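Long-range contact in 6-phosphogluconolactonase (Leishmania braziliensis, PDB 3CSS), which probably hydrolyses 6-phosphogluconolactone to 6-phosphogluconate in the oxidative stage of the pentose phosphate pathway: residues 69-74 with 102-107. Numbering follows the deposited sequence.
Sequences VQFILG and SDVISI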
ATOM      1  N   VAL A  69      -2.688   3.163 -16.269  1.00 21.01           N
ATOM      2  CA  VAL A  69      -2.581   2.613 -14.916  1.00 20.60           C
ATOM      3  C   VAL A  69      -3.859   1.878 -14.523  1.00 20.65           C
ATOM      4  O   VAL A  69      -4.970   2.367 -14.759  1.00 21.90           O
ATOM      5  CB  VAL A  69      -2.296   3.709 -13.847  1.00 20.92           C
ATOM      6  CG1 VAL A  69      -2.329   3.090 -12.417  1.00 19.73           C
ATOM      7  CG2 VAL A  69      -0.954   4.414 -14.100  1.00 20.08           C
ATOM      8  N   GLN A  70      -3.685   0.697 -13.944  1.00 20.37           N
ATOM      9  CA  GLN A  70      -4.759  -0.017 -13.264  1.00 20.25           C
ATOM     10  C   GLN A  70      -4.545   0.176 -11.763  1.00 19.65           C
ATOM     11  O   GLN A  70      -3.519  -0.266 -11.226  1.00 20.15           O
ATOM     12  CB  GLN A  70      -4.731  -1.500 -13.614  1.00 20.61           C
ATOM     13  CG  GLN A  70      -5.779  -2.330 -12.863  1.00 20.99           C
ATOM     14  CD  GLN A  70      -5.761  -3.781 -13.282  1.00 22.78           C
ATOM     15  OE1 GLN A  70      -4.723  -4.429 -13.238  1.00 22.03           O
ATOM     16  NE2 GLN A  70      -6.915  -4.294 -13.703  1.00 21.63           N
ATOM     17  N   PHE A  71      -5.518   0.821 -11.117  1.00 19.68           N
ATOM     18  CA  PHE A  71      -5.444   1.207  -9.705  1.00 19.12           C
ATOM     19  C   PHE A  71      -6.145   0.177  -8.816  1.00 19.19           C
ATOM     20  O   PHE A  71      -7.280  -0.258  -9.096  1.00 19.54           O
ATOM     21  CB  PHE A  71      -6.128   2.556  -9.455  1.00 18.97           C
ATOM     22  CG  PHE A  71      -5.460   3.726 -10.103  1.00 19.03           C
ATOM     23  CD1 PHE A  71      -4.517   4.459  -9.408  1.00 20.30           C
ATOM     24  CD2 PHE A  71      -5.796   4.110 -11.392  1.00 19.87           C
ATOM     25  CE1 PHE A  71      -3.899   5.557  -9.975  1.00 20.74           C
ATOM     26  CE2 PHE A  71      -5.176   5.213 -11.984  1.00 20.57           C
ATOM     27  CZ  PHE A  71      -4.224   5.939 -11.267  1.00 20.30           C
ATOM     28  N   ILE A  72      -5.479  -0.167  -7.726  1.00 18.39           N
ATOM     29  CA  ILE A  72      -6.059  -0.945  -6.643  1.00 18.09           C
ATOM     30  C   ILE A  72      -5.712  -0.269  -5.326  1.00 18.24           C
ATOM     31  O   ILE A  72      -4.747   0.487  -5.242  1.00 19.13           O
ATOM     32  CB  ILE A  72      -5.585  -2.426  -6.640  1.00 18.48           C
ATOM     33  CG1 ILE A  72      -4.138  -2.580  -6.129  1.00 17.65           C
ATOM     34  CG2 ILE A  72      -5.728  -3.057  -8.078  1.00 17.64           C
ATOM     35  CD1 ILE A  72      -3.698  -4.065  -5.990  1.00 19.12           C
ATOM     36  N   LEU A  73      -6.519  -0.532  -4.306  1.00 18.69           N
ATOM     37  CA  LEU A  73      -6.199  -0.062  -2.962  1.00 19.31           C
ATOM     38  C   LEU A  73      -5.363  -1.145  -2.276  1.00 18.97           C
ATOM     39  O   LEU A  73      -5.775  -2.300  -2.140  1.00 18.48           O
ATOM     40  CB  LEU A  73      -7.468   0.215  -2.152  1.00 19.63           C
ATOM     41  CG  LEU A  73      -8.359   1.372  -2.601  1.00 21.18           C
ATOM     42  CD1 LEU A  73      -9.678   1.300  -1.826  1.00 24.12           C
ATOM     43  CD2 LEU A  73      -7.677   2.714  -2.390  1.00 21.92           C
ATOM     44  N   GLY A  74      -4.157  -0.779  -1.860  1.00 20.90           N
ATOM     45  CA  GLY A  74      -3.301  -1.711  -1.123  1.00 21.40           C
ATOM     46  C   GLY A  74      -3.783  -2.093   0.279  1.00 22.73           C
ATOM     47  O   GLY A  74      -3.447  -3.156   0.780  1.00 23.62           O
ATOM     48  N   SER A 102     -13.344   1.831 -15.178  1.00 28.19           N
ATOM     49  CA  SER A 102     -12.778   0.580 -15.703  1.00 27.93           C
ATOM     50  C   SER A 102     -11.326   0.339 -15.305  1.00 27.31           C
ATOM     51  O   SER A 102     -10.867  -0.805 -15.331  1.00 26.70           O
ATOM     52  CB  SER A 102     -12.888   0.532 -17.237  1.00 28.21           C
ATOM     53  OG  SER A 102     -12.103   1.536 -17.864  1.00 29.37           O
ATOM     54  N   ASP A 103     -10.618   1.405 -14.937  1.00 27.06           N
ATOM     55  CA  ASP A 103      -9.211   1.314 -14.546  1.00 26.57           C
ATOM     56  C   ASP A 103      -9.002   1.198 -13.036  1.00 26.81           C
ATOM     57  O   ASP A 103      -7.862   1.183 -12.573  1.00 27.06           O
ATOM     58  CB  ASP A 103      -8.458   2.548 -15.043  1.00 26.51           C
ATOM     59  CG  ASP A 103      -8.387   2.624 -16.544  1.00 27.45           C
ATOM     60  OD1 ASP A 103      -8.182   1.574 -17.197  1.00 27.93           O
ATOM     61  OD2 ASP A 103      -8.555   3.737 -17.074  1.00 30.74           O
ATOM     62  N   VAL A 104     -10.097   1.138 -12.282  1.00 26.36           N
ATOM     63  CA  VAL A 104     -10.055   1.080 -10.829  1.00 26.20           C
ATOM     64  C   VAL A 104     -10.796  -0.160 -10.321  1.00 26.39           C
ATOM     65  O   VAL A 104     -11.961  -0.379 -10.640  1.00 25.54           O
ATOM     66  CB  VAL A 104     -10.689   2.362 -10.194  1.00 26.60           C
ATOM     67  CG1 VAL A 104     -10.518   2.339  -8.677  1.00 26.56           C
ATOM     68  CG2 VAL A 104     -10.070   3.608 -10.780  1.00 25.77           C
ATOM     69  N   ILE A 105     -10.117  -0.960  -9.513  1.00 25.79           N
ATOM     70  CA  ILE A 105     -10.715  -2.129  -8.890  1.00 27.09           C
ATOM     71  C   ILE A 105     -11.317  -1.731  -7.545  1.00 27.98           C
ATOM     72  O   ILE A 105     -10.615  -1.229  -6.655  1.00 29.68           O
ATOM     73  CB  ILE A 105      -9.685  -3.279  -8.730  1.00 26.89           C
ATOM     74  CG1 ILE A 105      -9.020  -3.607 -10.078  1.00 28.10           C
ATOM     75  CG2 ILE A 105     -10.337  -4.522  -8.138  1.00 26.29           C
ATOM     76  CD1 ILE A 105      -9.961  -3.971 -11.194  1.00 28.33           C
ATOM     77  N   SER A 106     -12.622  -1.922  -7.400  1.00 28.92           N
ATOM     78  CA  SER A 106     -13.311  -1.517  -6.182  1.00 29.71           C
ATOM     79  C   SER A 106     -13.319  -2.627  -5.137  1.00 29.21           C
ATOM     80  O   SER A 106     -13.279  -3.815  -5.467  1.00 29.57           O
ATOM     81  CB  SER A 106     -14.749  -1.096  -6.498  1.00 29.81           C
ATOM     82  OG  SER A 106     -15.498  -2.174  -6.998  1.00 32.59           O
ATOM     83  N   ILE A 107     -13.375  -2.217  -3.872  1.00 29.51           N
ATOM     84  CA  ILE A 107     -13.588  -3.123  -2.746  1.00 29.39           C
ATOM     85  C   ILE A 107     -15.050  -2.994  -2.325  1.00 29.80           C
ATOM     86  O   ILE A 107     -15.543  -1.886  -2.118  1.00 30.26           O
ATOM     87  CB  ILE A 107     -12.688  -2.778  -1.531  1.00 28.94           C
ATOM     88  CG1 ILE A 107     -11.204  -2.903  -1.904  1.00 28.65           C
ATOM     89  CG2 ILE A 107     -13.004  -3.702  -0.353  1.00 29.58           C
ATOM     90  CD1 ILE A 107     -10.234  -2.409  -0.822  1.00 28.85           C
TER
HETATM   91  O   HOH W   1      -6.042   0.053 -16.840  1.00 39.93           O
HETATM   92  O   HOH W   2      -9.208  -2.465 -14.628  1.00 32.66           O
HETATM   93  O   HOH W   3      -9.133  -1.512  -4.663  1.00 28.41           O
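F71 is gripped through both its backbone polar atoms by segment 102-107. F71 N donates to D103 O at 2.8 Å, and I105 N returns a bond to F71 O at 3.0 Å; N-H...O angles of 171° and 175° make both nearly straight. Because the two bonds flank V104, they form a single bridge between F71 and V104, and directions only 8° apart make it parallel. Packing is close here: D103 CB lies 3.5 Å from V69 O, and D103 O sits at the F71 ring edge, in plane. V104 CG2 is looser, 4.3 Å from F71 CB. I72 and I105 lie side by side, I72 CG2, anti to the carbonyl carbon, resting 3.9 Å from I105 CG1.

Farther along, the backbones separate and a water joins L73 N to I105 O, while I107 CD1 still reaches L73 CD1 at 3.9 Å. On the water-lined, partly exposed side, Q70 crosses I105, NE2 to CD1 at 4.0 Å; NE2 also bonds C140 O and a water shared with S102 O. D103 OD2 is hydrogen-bonded to H67 ND1.

The loop after helix 87-96 thus bridges residues 69-73 on the edge away from strand 39-43, within the Rossmann-like alpha/beta fold of the glucosamine-6-phosphate isomerase/6-phosphogluconolactonase family.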